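Local coordinates for Two-component system sensor histidine kinase (PDB 3OTT), which is a putative membrane sensor histidine kinase that probably detects saccharides through this extracellular double-propeller and beta-sandwich region and probably autophosphorylates on histidine, at residues B[253-258]-B[262-267]; B[266-269]-B[274-277]; B[336-341]-B[395-400]; B[386-391]-B[402-407]; B[538-543]-B[547-552]. One frame throughout, in Å; residues are numbered along the deposited sequence.

Contact 1: residues B[253-258]-B[262-267]; sequences LYVYHN and PLQHII
Tyr254 and His265 face each other in the outer hairpin of a beta-propeller blade, where strand 253-256 runs antiparallel to the edge strand 264-266. They form a non-hydrogen-bonded pair, and their rings make an offset stack, centroids 4.1 Å apart and planes at 14°. Different first torsions bring the rings together: Tyr254 keeps CG beside its own N (chi1 -74°), while His265 swings CG anti to N (chi1 176°), laying CD2 over the rim of the phenol face. His265 NE2 is tied to the carbonyl of Asn251, which probably limits the rotation of the imidazole; Tyr254 also stacks with Phe229. Putting an alanine at Tyr254 would probably leave the imidazole without its stacking partner and open a gap beside Leu263, whose CD1 now lies 3.8 Å from Tyr254 CD2. The backbone frames the stack: Leu253 and Ile266 exchange two bonds, Ile266 N to Leu253 O at 2.8 Å. On the other face, buried Val255 brings CG2 to 4.0 Å from Ile266 CD1.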
# COMPACT_ATOMS: atom_id res chain seq x y z
N LEU B 253 -32.17 -10.09 -13.18
CA LEU B 253 -30.96 -10.20 -12.39
C LEU B 253 -30.91 -11.48 -11.55
O LEU B 253 -31.88 -11.84 -10.91
CB LEU B 253 -30.88 -8.97 -11.42
CG LEU B 253 -29.69 -8.87 -10.45
CD1 LEU B 253 -28.33 -8.73 -11.12
CD2 LEU B 253 -29.96 -7.73 -9.52
N TYR B 254 -29.76 -12.16 -11.59
CA TYR B 254 -29.54 -13.34 -10.79
C TYR B 254 -28.38 -13.01 -9.89
O TYR B 254 -27.45 -12.29 -10.28
CB TYR B 254 -29.18 -14.54 -11.62
CG TYR B 254 -30.36 -15.12 -12.37
CD1 TYR B 254 -30.76 -14.55 -13.56
CD2 TYR B 254 -31.07 -16.24 -11.88
CE1 TYR B 254 -31.79 -15.09 -14.29
CE2 TYR B 254 -32.15 -16.78 -12.60
CZ TYR B 254 -32.49 -16.19 -13.82
OH TYR B 254 -33.57 -16.59 -14.57
N VAL B 255 -28.49 -13.50 -8.66
CA VAL B 255 -27.51 -13.22 -7.64
C VAL B 255 -27.03 -14.59 -7.12
O VAL B 255 -27.81 -15.36 -6.58
CB VAL B 255 -28.13 -12.34 -6.46
CG1 VAL B 255 -27.18 -12.13 -5.34
CG2 VAL B 255 -28.61 -11.02 -6.92
N TYR B 256 -25.72 -14.84 -7.24
CA TYR B 256 -25.10 -16.12 -6.85
C TYR B 256 -24.26 -15.93 -5.59
O TYR B 256 -23.38 -15.02 -5.51
CB TYR B 256 -24.22 -16.63 -8.04
CG TYR B 256 -23.40 -17.89 -7.69
CD1 TYR B 256 -22.17 -17.76 -7.09
CD2 TYR B 256 -23.92 -19.21 -7.91
CE1 TYR B 256 -21.40 -18.89 -6.74
CE2 TYR B 256 -23.17 -20.33 -7.53
CZ TYR B 256 -21.90 -20.15 -6.96
OH TYR B 256 -21.12 -21.18 -6.58
N HIS B 257 -24.46 -16.80 -4.63
CA HIS B 257 -23.72 -16.71 -3.40
C HIS B 257 -22.81 -17.94 -3.31
O HIS B 257 -21.59 -17.78 -3.41
CB HIS B 257 -24.64 -16.53 -2.17
CG HIS B 257 -23.94 -16.69 -0.85
ND1 HIS B 257 -22.98 -15.79 -0.39
CD2 HIS B 257 -24.07 -17.63 0.11
CE1 HIS B 257 -22.54 -16.19 0.79
NE2 HIS B 257 -23.19 -17.29 1.12
N ASN B 258 -23.39 -19.14 -3.18
CA ASN B 258 -22.63 -20.39 -3.37
C ASN B 258 -23.52 -21.50 -4.00
O ASN B 258 -24.71 -21.25 -4.28
CB ASN B 258 -21.89 -20.85 -2.07
CG ASN B 258 -22.83 -21.12 -0.92
OD1 ASN B 258 -23.99 -21.48 -1.14
ND2 ASN B 258 -22.36 -20.92 0.32
N PRO B 262 -29.85 -21.06 -2.85
CA PRO B 262 -30.72 -20.71 -3.95
C PRO B 262 -30.28 -19.38 -4.59
O PRO B 262 -30.06 -18.43 -3.88
CB PRO B 262 -32.06 -20.51 -3.28
CG PRO B 262 -31.98 -21.43 -2.02
CD PRO B 262 -30.57 -21.36 -1.59
N LEU B 263 -30.21 -19.31 -5.90
CA LEU B 263 -30.04 -18.03 -6.59
C LEU B 263 -31.21 -17.15 -6.21
O LEU B 263 -32.32 -17.65 -6.04
CB LEU B 263 -30.15 -18.23 -8.09
CG LEU B 263 -29.05 -19.01 -8.80
CD1 LEU B 263 -29.51 -19.22 -10.19
CD2 LEU B 263 -27.68 -18.22 -8.72
N GLN B 264 -30.98 -15.84 -6.07
CA GLN B 264 -32.10 -14.92 -6.03
C GLN B 264 -32.32 -14.47 -7.45
O GLN B 264 -31.36 -14.18 -8.18
CB GLN B 264 -31.82 -13.69 -5.18
CG GLN B 264 -30.73 -13.76 -4.16
CD GLN B 264 -30.73 -12.47 -3.36
OE1 GLN B 264 -31.74 -11.73 -3.41
NE2 GLN B 264 -29.64 -12.18 -2.64
N HIS B 265 -33.56 -14.40 -7.88
CA HIS B 265 -33.84 -13.93 -9.22
C HIS B 265 -34.80 -12.73 -9.13
O HIS B 265 -35.93 -12.84 -8.62
CB HIS B 265 -34.46 -15.05 -10.01
CG HIS B 265 -34.88 -14.68 -11.39
ND1 HIS B 265 -36.02 -15.20 -11.96
CD2 HIS B 265 -34.32 -13.89 -12.33
CE1 HIS B 265 -36.14 -14.73 -13.20
NE2 HIS B 265 -35.11 -13.95 -13.45
N ILE B 266 -34.33 -11.61 -9.68
CA ILE B 266 -35.02 -10.35 -9.58
C ILE B 266 -35.53 -9.83 -10.92
O ILE B 266 -34.72 -9.68 -11.83
CB ILE B 266 -34.15 -9.32 -8.84
CG1 ILE B 266 -33.87 -9.89 -7.44
CG2 ILE B 266 -34.88 -8.00 -8.77
CD1 ILE B 266 -32.51 -10.21 -7.26
N ILE B 267 -36.84 -9.60 -11.04
CA ILE B 267 -37.46 -9.14 -12.27
C ILE B 267 -38.36 -7.95 -12.03
O ILE B 267 -38.71 -7.65 -10.89
CB ILE B 267 -38.33 -10.18 -13.02
CG1 ILE B 267 -39.55 -10.58 -12.19
CG2 ILE B 267 -37.47 -11.36 -13.51
CD1 ILE B 267 -40.54 -11.55 -12.91

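Contact 2: residues B[266-269]-B[274-277]; sequences IIHD and QSLT
His268 points its imidazole edge at the backbone of Leu276, closing a turn in the loop between strands 264-266 and 281-286. The carbonyl oxygen sits in the plane of the ring, only 4° out of it: ND1 donates to Leu276 O at 2.7 Å, the N-H bent to 151°. What sets this up is chi1 of 173°, which carries the ring away from the backbone N and alongside residues 276-277. Ser275 points its side chain at the partner segment. There its OG accepts from Asp269 N at 2.8 Å, and OG also bonds to Asn272 O inside the turn. Nearby, Leu276 CD2 lies 3.7 Å from Ile266 O, and a water spans the segments, donating to Ile267 O and accepting from Leu276 N. A leucine in place of His268 would probably leave the carbonyl of Leu276 without this donor and let the two limbs shift. The loop delivers the chain from one propeller blade to the next, whose outermost strand, 13-15, comes from the N-terminus. As the donor, ND1 is probably the protonated nitrogen, and Thr277 O, 3.0 Å from ND1 but at a poor angle for a bond, is likely to favour this electrostatically.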
# COMPACT_ATOMS: atom_id res chain seq x y z
N ILE B 266 -34.33 -11.61 -9.68
CA ILE B 266 -35.02 -10.35 -9.58
C ILE B 266 -35.53 -9.83 -10.92
O ILE B 266 -34.72 -9.68 -11.83
CB ILE B 266 -34.15 -9.32 -8.84
CG1 ILE B 266 -33.87 -9.89 -7.44
CG2 ILE B 266 -34.88 -8.00 -8.77
CD1 ILE B 266 -32.51 -10.21 -7.26
N ILE B 267 -36.84 -9.60 -11.04
CA ILE B 267 -37.46 -9.14 -12.27
C ILE B 267 -38.36 -7.95 -12.03
O ILE B 267 -38.71 -7.65 -10.89
CB ILE B 267 -38.33 -10.18 -13.02
CG1 ILE B 267 -39.55 -10.58 -12.19
CG2 ILE B 267 -37.47 -11.36 -13.51
CD1 ILE B 267 -40.54 -11.55 -12.91
N HIS B 268 -38.72 -7.28 -13.14
CA HIS B 268 -39.57 -6.12 -13.15
C HIS B 268 -41.00 -6.50 -12.72
O HIS B 268 -41.48 -7.61 -12.95
CB HIS B 268 -39.54 -5.57 -14.56
CG HIS B 268 -40.49 -4.46 -14.82
ND1 HIS B 268 -40.30 -3.17 -14.33
CD2 HIS B 268 -41.65 -4.42 -15.54
CE1 HIS B 268 -41.31 -2.40 -14.72
NE2 HIS B 268 -42.13 -3.14 -15.45
N ASP B 269 -41.65 -5.57 -12.04
CA ASP B 269 -43.04 -5.75 -11.68
C ASP B 269 -43.84 -4.48 -12.06
O ASP B 269 -43.67 -3.42 -11.44
CB ASP B 269 -43.13 -6.09 -10.19
CG ASP B 269 -44.56 -6.20 -9.67
OD1 ASP B 269 -45.56 -5.99 -10.43
OD2 ASP B 269 -44.66 -6.55 -8.48
N GLN B 274 -41.03 0.58 -7.54
CA GLN B 274 -39.71 0.36 -6.97
C GLN B 274 -39.07 -0.96 -7.41
O GLN B 274 -38.01 -1.30 -6.91
CB GLN B 274 -39.77 0.38 -5.44
CG GLN B 274 -40.21 1.65 -4.81
CD GLN B 274 -40.31 1.47 -3.29
OE1 GLN B 274 -40.72 0.40 -2.80
NE2 GLN B 274 -39.93 2.48 -2.56
N SER B 275 -39.72 -1.75 -8.27
CA SER B 275 -39.07 -2.98 -8.74
C SER B 275 -38.07 -2.62 -9.81
O SER B 275 -38.00 -1.47 -10.26
CB SER B 275 -40.08 -3.98 -9.31
OG SER B 275 -40.59 -3.46 -10.51
N LEU B 276 -37.28 -3.62 -10.20
CA LEU B 276 -36.28 -3.45 -11.24
C LEU B 276 -36.99 -2.79 -12.39
O LEU B 276 -38.06 -3.24 -12.75
CB LEU B 276 -35.78 -4.81 -11.71
CG LEU B 276 -34.85 -4.83 -12.91
CD1 LEU B 276 -33.59 -4.14 -12.61
CD2 LEU B 276 -34.60 -6.34 -13.36
N THR B 277 -36.38 -1.75 -12.95
CA THR B 277 -37.04 -0.90 -13.97
C THR B 277 -37.30 -1.66 -15.29
O THR B 277 -38.35 -1.49 -15.91
CB THR B 277 -36.20 0.38 -14.27
OG1 THR B 277 -36.97 1.28 -15.04
CG2 THR B 277 -34.90 0.09 -15.03
O HOH W 1 -37.58 -6.10 -8.84

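Contact 3: residues B[336-341]-B[395-400]; sequences FYWFGG and NRYDYA
An aromatic cluster fills the seam between two consecutive propeller blades here, Trp338 and Phe336 coming from one blade, Tyr397 and Tyr399 from the next. At its heart is a T-shaped pair: the six-membered ring of Trp338 presents its edge to the face of Tyr397, centroids 4.9 Å apart and planes at 79°. The leading atom is Trp338 CH2, which stands over the middle of the phenol ring and comes within 3.7 Å of Tyr397 CZ. Tyr397 can offer that face because its CG is swung anti to the backbone N (chi1 -162°), and its OH bonds to Tyr361. Tyr399 lies beside it, with Tyr397 CD2 above the centre of its ring, so the two tyrosines brace each other within their own segment. Farther out, Tyr399 CE1 meets Phe336 CD2 at 3.9 Å, the two side chains sliding past each other in opposite directions. No hydrogen bond links the two segments directly. Instead Asp332 reaches both: its OD2 bonds to Trp338 NE1 and to Tyr399 OH, while OD1 takes the backbone N of Phe336. Lys334 adds a cation-pi contact to Tyr399. The backbones stay more than 10 Å apart at their nearest CA atoms, leaving large side chains to bridge the gap, as is typical of blade-to-blade packing in a beta-propeller.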
# COMPACT_ATOMS: atom_id res chain seq x y z
N PHE B 336 -6.94 16.39 17.64
CA PHE B 336 -6.19 15.31 17.00
C PHE B 336 -6.79 13.97 17.43
O PHE B 336 -7.10 13.78 18.59
CB PHE B 336 -4.69 15.32 17.36
CG PHE B 336 -3.92 16.49 16.76
CD1 PHE B 336 -3.53 16.47 15.42
CD2 PHE B 336 -3.56 17.60 17.55
CE1 PHE B 336 -2.80 17.57 14.85
CE2 PHE B 336 -2.82 18.69 17.00
CZ PHE B 336 -2.44 18.67 15.66
N TYR B 337 -6.91 13.05 16.49
CA TYR B 337 -7.27 11.70 16.86
C TYR B 337 -6.00 10.93 17.10
O TYR B 337 -5.02 11.18 16.44
CB TYR B 337 -8.06 11.03 15.73
CG TYR B 337 -9.37 11.70 15.47
CD1 TYR B 337 -9.48 12.81 14.62
CD2 TYR B 337 -10.54 11.19 16.05
CE1 TYR B 337 -10.75 13.40 14.38
CE2 TYR B 337 -11.75 11.76 15.83
CZ TYR B 337 -11.87 12.85 15.01
OH TYR B 337 -13.14 13.35 14.84
N TRP B 338 -6.04 10.01 18.07
CA TRP B 338 -4.91 9.19 18.42
C TRP B 338 -5.40 7.76 18.58
O TRP B 338 -6.05 7.43 19.58
CB TRP B 338 -4.32 9.63 19.75
CG TRP B 338 -3.66 10.97 19.77
CD1 TRP B 338 -4.20 12.16 20.17
CD2 TRP B 338 -2.29 11.24 19.45
NE1 TRP B 338 -3.27 13.17 20.07
CE2 TRP B 338 -2.09 12.63 19.63
CE3 TRP B 338 -1.24 10.45 18.98
CZ2 TRP B 338 -0.84 13.22 19.44
CZ3 TRP B 338 -0.05 11.03 18.76
CH2 TRP B 338 0.16 12.40 19.01
N PHE B 339 -5.09 6.94 17.57
CA PHE B 339 -5.55 5.58 17.46
C PHE B 339 -4.29 4.70 17.46
O PHE B 339 -3.45 4.77 16.54
CB PHE B 339 -6.27 5.42 16.14
CG PHE B 339 -7.69 5.93 16.14
CD1 PHE B 339 -8.12 6.89 17.06
CD2 PHE B 339 -8.59 5.46 15.18
CE1 PHE B 339 -9.42 7.33 17.05
CE2 PHE B 339 -9.89 5.91 15.15
CZ PHE B 339 -10.31 6.87 16.12
N GLY B 340 -4.16 3.90 18.52
CA GLY B 340 -2.94 3.07 18.73
C GLY B 340 -3.32 1.65 19.14
O GLY B 340 -4.47 1.37 19.57
N GLY B 341 -2.35 0.77 19.06
CA GLY B 341 -2.55 -0.61 19.48
C GLY B 341 -1.28 -1.41 19.39
O GLY B 341 -0.26 -0.96 19.82
N ASN B 395 5.33 7.77 28.02
CA ASN B 395 5.84 8.89 27.25
C ASN B 395 4.89 10.08 27.30
O ASN B 395 3.68 9.90 27.46
CB ASN B 395 5.98 8.47 25.80
CG ASN B 395 7.01 7.37 25.58
OD1 ASN B 395 8.14 7.65 25.29
ND2 ASN B 395 6.58 6.12 25.66
N ARG B 396 5.46 11.28 27.12
CA ARG B 396 4.70 12.50 27.03
C ARG B 396 4.89 13.11 25.64
O ARG B 396 6.02 13.19 25.16
CB ARG B 396 5.20 13.48 28.09
CG ARG B 396 4.59 14.90 28.00
CD ARG B 396 4.95 15.84 29.21
NE ARG B 396 6.34 16.27 29.17
CZ ARG B 396 6.84 17.17 28.30
NH1 ARG B 396 6.05 17.75 27.41
NH2 ARG B 396 8.12 17.48 28.32
N TYR B 397 3.82 13.58 25.01
CA TYR B 397 3.98 14.21 23.69
C TYR B 397 4.42 15.65 23.79
O TYR B 397 3.89 16.39 24.61
CB TYR B 397 2.69 14.22 22.91
CG TYR B 397 2.83 14.44 21.41
CD1 TYR B 397 3.66 13.59 20.61
CD2 TYR B 397 2.08 15.44 20.77
CE1 TYR B 397 3.72 13.76 19.25
CE2 TYR B 397 2.15 15.61 19.41
CZ TYR B 397 2.97 14.78 18.65
OH TYR B 397 3.03 14.97 17.27
N ASP B 398 5.36 16.03 22.94
CA ASP B 398 5.66 17.43 22.68
C ASP B 398 5.03 17.87 21.33
O ASP B 398 5.60 17.66 20.27
CB ASP B 398 7.16 17.61 22.65
CG ASP B 398 7.58 19.07 22.68
OD1 ASP B 398 6.95 19.91 21.97
OD2 ASP B 398 8.56 19.35 23.42
N TYR B 399 3.85 18.46 21.37
CA TYR B 399 3.22 19.08 20.20
C TYR B 399 4.10 19.98 19.33
O TYR B 399 3.89 20.07 18.14
CB TYR B 399 2.01 19.89 20.67
CG TYR B 399 0.89 18.99 21.10
CD1 TYR B 399 0.03 18.40 20.14
CD2 TYR B 399 0.69 18.70 22.46
CE1 TYR B 399 -1.01 17.53 20.53
CE2 TYR B 399 -0.37 17.82 22.87
CZ TYR B 399 -1.19 17.27 21.88
OH TYR B 399 -2.20 16.44 22.26
N ALA B 400 5.05 20.70 19.91
CA ALA B 400 5.84 21.63 19.09
C ALA B 400 6.87 20.90 18.26
O ALA B 400 7.09 21.26 17.12
CB ALA B 400 6.50 22.70 19.93

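Contact 4: residues B[386-391]-B[402-407]; sequences LWIATD and RQFIHY
Tyr407, whose ring leans on Trp387, has its OH bonded to NE of Arg396, a residue of the strand that runs between the two described here. That strand, 393-398, separates 386-390 from 403-407 in a propeller blade, so the contact is made over the faces of the middle strand between next-but-one neighbours. The blade is strongly twisted: the short strand axes pass 9.0 Å apart, at 57° to one another. On one face Trp387 CZ3 comes to 3.6 Å from Tyr407 CE2, the rings inclined, neither stacked nor edge-on. Trp387 turns its indole NH to Asp381, which helps fix the rotation of the ring, and Leu449 of the helix 446-451 packs on both aromatics. The other face is purely apolar across these segments. Leu386 CD1 lies near the plane of the Phe404 ring, at its edge, 4.4 Å from CE1, and the same ring meets Tyr397 and Tyr361 elsewhere. Before Phe404, strand 403-407 starts with a G1 beta bulge, Arg402 and Gln403 both facing Asp398. Ile388 takes the rarer rotamer that sets CG1 between its backbone N and carbonyl carbon (chi1 56°), and this lays the branch over the phenyl ring. Its CD1 makes a CH-pi contact, 4.3 Å from the Phe404 centroid and 20° off the ring normal.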
# COMPACT_ATOMS: atom_id res chain seq x y z
N LEU B 386 -0.43 15.32 26.67
CA LEU B 386 -0.82 14.04 26.17
C LEU B 386 0.17 12.95 26.71
O LEU B 386 1.36 13.05 26.44
CB LEU B 386 -0.78 14.09 24.65
CG LEU B 386 -1.55 13.01 23.86
CD1 LEU B 386 -0.82 11.75 23.81
CD2 LEU B 386 -2.94 12.74 24.43
N TRP B 387 -0.34 11.97 27.45
CA TRP B 387 0.49 10.87 27.91
C TRP B 387 0.11 9.49 27.30
O TRP B 387 -1.06 9.24 27.02
CB TRP B 387 0.41 10.73 29.41
CG TRP B 387 0.89 11.97 30.18
CD1 TRP B 387 0.14 13.04 30.53
CD2 TRP B 387 2.19 12.20 30.75
NE1 TRP B 387 0.87 13.92 31.24
CE2 TRP B 387 2.13 13.44 31.40
CE3 TRP B 387 3.38 11.46 30.78
CZ2 TRP B 387 3.22 13.97 32.07
CZ3 TRP B 387 4.45 11.98 31.43
CH2 TRP B 387 4.37 13.24 32.07
N ILE B 388 1.09 8.60 27.08
CA ILE B 388 0.75 7.27 26.59
C ILE B 388 1.42 6.23 27.50
O ILE B 388 2.56 6.47 28.00
CB ILE B 388 1.06 7.06 25.08
CG1 ILE B 388 2.52 7.35 24.82
CG2 ILE B 388 0.17 8.01 24.12
CD1 ILE B 388 3.03 6.67 23.51
N ALA B 389 0.73 5.11 27.73
CA ALA B 389 1.35 4.03 28.45
C ALA B 389 1.64 2.96 27.43
O ALA B 389 0.77 2.65 26.55
CB ALA B 389 0.40 3.50 29.59
N THR B 390 2.85 2.40 27.53
CA THR B 390 3.32 1.38 26.58
C THR B 390 4.16 0.31 27.28
O THR B 390 4.47 0.46 28.48
CB THR B 390 4.22 1.99 25.44
OG1 THR B 390 5.55 2.16 25.90
CG2 THR B 390 3.66 3.28 24.81
N ASP B 391 4.58 -0.74 26.53
CA ASP B 391 5.45 -1.79 27.05
C ASP B 391 6.90 -1.35 27.04
O ASP B 391 7.77 -2.14 27.42
CB ASP B 391 5.32 -3.15 26.27
CG ASP B 391 4.09 -3.97 26.69
OD1 ASP B 391 3.36 -3.55 27.64
OD2 ASP B 391 3.81 -5.00 26.04
N ARG B 402 6.68 17.46 17.79
CA ARG B 402 5.98 16.33 17.20
C ARG B 402 6.69 15.03 17.56
O ARG B 402 6.72 14.11 16.80
CB ARG B 402 5.78 16.54 15.69
CG ARG B 402 4.71 17.65 15.36
CD ARG B 402 4.55 18.02 13.85
NE ARG B 402 5.83 18.38 13.23
CZ ARG B 402 6.37 17.79 12.15
NH1 ARG B 402 5.72 16.82 11.49
NH2 ARG B 402 7.55 18.18 11.69
N GLN B 403 7.30 15.02 18.74
CA GLN B 403 8.07 13.89 19.23
C GLN B 403 7.61 13.54 20.65
O GLN B 403 7.17 14.44 21.43
CB GLN B 403 9.60 14.15 19.20
CG GLN B 403 10.23 14.40 17.80
CD GLN B 403 10.11 13.20 16.84
OE1 GLN B 403 10.09 12.04 17.25
NE2 GLN B 403 10.00 13.49 15.57
N PHE B 404 7.66 12.24 20.98
CA PHE B 404 7.51 11.78 22.38
C PHE B 404 8.77 11.90 23.21
O PHE B 404 9.87 11.80 22.69
CB PHE B 404 6.96 10.33 22.45
CG PHE B 404 5.52 10.27 22.05
CD1 PHE B 404 4.51 10.55 22.99
CD2 PHE B 404 5.18 10.10 20.74
CE1 PHE B 404 3.20 10.57 22.61
CE2 PHE B 404 3.86 10.13 20.35
CZ PHE B 404 2.88 10.36 21.26
N ILE B 405 8.58 12.16 24.50
CA ILE B 405 9.66 12.21 25.49
C ILE B 405 9.43 11.00 26.38
O ILE B 405 8.34 10.85 26.94
CB ILE B 405 9.60 13.49 26.37
CG1 ILE B 405 10.06 14.72 25.61
CG2 ILE B 405 10.48 13.35 27.65
CD1 ILE B 405 8.98 15.48 25.00
N HIS B 406 10.47 10.18 26.53
CA HIS B 406 10.40 8.94 27.23
C HIS B 406 10.92 9.16 28.65
O HIS B 406 11.83 9.99 28.86
CB HIS B 406 11.31 7.95 26.50
CG HIS B 406 11.41 6.60 27.15
ND1 HIS B 406 12.46 6.25 27.96
CD2 HIS B 406 10.58 5.53 27.12
CE1 HIS B 406 12.29 5.00 28.39
NE2 HIS B 406 11.16 4.54 27.89
N TYR B 407 10.32 8.44 29.60
CA TYR B 407 10.72 8.45 31.01
C TYR B 407 10.91 7.05 31.60
O TYR B 407 10.08 6.14 31.38
CB TYR B 407 9.65 9.18 31.89
CG TYR B 407 9.30 10.57 31.45
CD1 TYR B 407 10.08 11.67 31.84
CD2 TYR B 407 8.21 10.80 30.62
CE1 TYR B 407 9.78 12.95 31.43
CE2 TYR B 407 7.87 12.09 30.22
CZ TYR B 407 8.66 13.17 30.64
OH TYR B 407 8.35 14.44 30.20

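Contact 5: residues B[538-543]-B[547-552]; sequences VMRINP and SQQSIS
Arg540 and Gln549 exchange a pair of backbone bonds, with Arg540 N to Gln549 O at 2.7 Å and Gln549 N to Arg540 O at 2.9 Å. Toward the turn, Asn542 N donates to Ser547 O at 2.8 Å, while the return bond from Ser547 N is weak. At the far end Ile551 N reaches Val538 O at 3.0 Å. These rungs build the outer hairpin of a propeller blade, 547-552 being its edge strand. On the face of Val538, Arg540 and Asn542, the long side chains of Arg540 and Gln549 lie side by side, pointing the same way. Arg540 NH2 is 3.9 Å from Gln549 OE1, while NH1 bonds to the carbonyls of Arg584 and Lys585 in the following blade. Val538 CG2 packs at 3.8 Å against Ile551 CG1, whose torsion (chi1 49°) lays that branch alongside Val538, these two side chains also running the same way. On the opposite face Met539 and Gln548 cross at about a right angle; their modelled closeness makes the exact placement doubtful. Met539 also rests on Phe509 and Leu513, and Glu512 makes weak hydrogen bonds to Gln548 NE2 and Ser550 OG.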
# COMPACT_ATOMS: atom_id res chain seq x y z
N VAL B 538 -21.85 -7.81 33.66
CA VAL B 538 -21.22 -6.64 34.26
C VAL B 538 -21.83 -6.39 35.63
O VAL B 538 -22.89 -6.88 35.93
CB VAL B 538 -21.41 -5.32 33.39
CG1 VAL B 538 -20.99 -5.52 31.97
CG2 VAL B 538 -22.85 -4.85 33.45
N MET B 539 -21.15 -5.59 36.43
CA MET B 539 -21.58 -5.26 37.76
C MET B 539 -21.47 -3.73 37.89
O MET B 539 -20.40 -3.13 37.55
CB MET B 539 -20.63 -5.89 38.79
CG MET B 539 -20.83 -5.39 40.23
SD MET B 539 -20.18 -6.55 41.53
CE MET B 539 -18.88 -5.57 41.99
N ARG B 540 -22.55 -3.13 38.39
CA ARG B 540 -22.57 -1.70 38.65
C ARG B 540 -22.40 -1.45 40.14
O ARG B 540 -23.13 -1.98 40.93
CB ARG B 540 -23.89 -1.09 38.17
CG ARG B 540 -23.92 0.42 38.31
CD ARG B 540 -25.25 1.05 37.87
NE ARG B 540 -26.29 0.58 38.78
CZ ARG B 540 -27.60 0.65 38.57
NH1 ARG B 540 -28.12 1.16 37.46
NH2 ARG B 540 -28.40 0.18 39.48
N ILE B 541 -21.44 -0.63 40.51
CA ILE B 541 -21.09 -0.37 41.88
C ILE B 541 -21.31 1.10 42.22
O ILE B 541 -20.86 1.97 41.48
CB ILE B 541 -19.62 -0.68 42.10
CG1 ILE B 541 -19.39 -2.19 41.98
CG2 ILE B 541 -19.12 -0.21 43.48
CD1 ILE B 541 -17.90 -2.56 41.79
N ASN B 542 -21.97 1.38 43.33
CA ASN B 542 -22.04 2.75 43.81
C ASN B 542 -21.04 2.97 44.98
O ASN B 542 -21.20 2.42 46.05
CB ASN B 542 -23.49 3.14 44.15
CG ASN B 542 -23.62 4.58 44.68
OD1 ASN B 542 -22.64 5.27 45.03
ND2 ASN B 542 -24.87 5.02 44.79
N PRO B 543 -19.99 3.79 44.75
CA PRO B 543 -18.89 3.85 45.69
C PRO B 543 -19.23 4.66 46.92
O PRO B 543 -18.49 4.59 47.88
CB PRO B 543 -17.76 4.55 44.89
CG PRO B 543 -18.29 4.76 43.52
CD PRO B 543 -19.77 4.68 43.58
N SER B 547 -22.51 -0.31 47.44
CA SER B 547 -23.60 -1.13 46.98
C SER B 547 -23.34 -1.55 45.56
O SER B 547 -22.57 -0.93 44.84
CB SER B 547 -24.86 -0.27 46.90
OG SER B 547 -25.97 -1.09 47.15
N GLN B 548 -24.11 -2.52 45.10
CA GLN B 548 -23.71 -3.24 43.93
C GLN B 548 -24.88 -4.00 43.34
O GLN B 548 -25.63 -4.65 44.07
CB GLN B 548 -22.60 -4.16 44.43
CG GLN B 548 -22.10 -5.11 43.51
CD GLN B 548 -22.84 -6.39 43.61
OE1 GLN B 548 -23.66 -6.70 42.75
NE2 GLN B 548 -22.56 -7.16 44.67
N GLN B 549 -25.04 -3.93 42.02
CA GLN B 549 -26.03 -4.73 41.29
C GLN B 549 -25.32 -5.36 40.07
O GLN B 549 -24.38 -4.82 39.50
CB GLN B 549 -27.23 -3.86 40.84
CG GLN B 549 -28.60 -4.38 41.26
CD GLN B 549 -29.77 -3.66 40.54
OE1 GLN B 549 -30.42 -2.79 41.12
NE2 GLN B 549 -30.03 -4.02 39.27
N SER B 550 -25.80 -6.50 39.66
CA SER B 550 -25.07 -7.29 38.72
C SER B 550 -26.03 -7.93 37.75
O SER B 550 -27.14 -8.27 38.13
CB SER B 550 -24.30 -8.35 39.52
OG SER B 550 -23.39 -8.92 38.65
N ILE B 551 -25.63 -8.08 36.49
CA ILE B 551 -26.45 -8.78 35.49
C ILE B 551 -25.57 -9.68 34.67
O ILE B 551 -24.36 -9.51 34.61
CB ILE B 551 -27.14 -7.81 34.49
CG1 ILE B 551 -26.12 -6.82 33.93
CG2 ILE B 551 -28.35 -7.12 35.12
CD1 ILE B 551 -26.40 -6.41 32.55
N SER B 552 -26.18 -10.65 34.01
CA SER B 552 -25.45 -11.45 33.05
C SER B 552 -26.19 -11.29 31.76
O SER B 552 -27.39 -11.09 31.74
CB SER B 552 -25.37 -12.92 33.47
OG SER B 552 -26.64 -13.51 33.34

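Contacts 1 and 2 belong to the first propeller and run into each other through Ile266 and Ile267, their centres 14 Å apart: the edge strand of one blade ends where the loop to the next begins. Contacts 3, 4 and 5 lie in the second propeller. Contacts 3 and 4 are interleaved along the chain and 8 Å apart between centres; Arg396 O to Ile405 N and Asp398 N to Gln403 O, each 2.8 Å, probably bond them as adjacent strands. Contact 5 lies about 34 Å from both, centre to centre, and contact 1 about 49 Å from contact 3. None supplies a residue to the hexatantalum dodecabromide pocket.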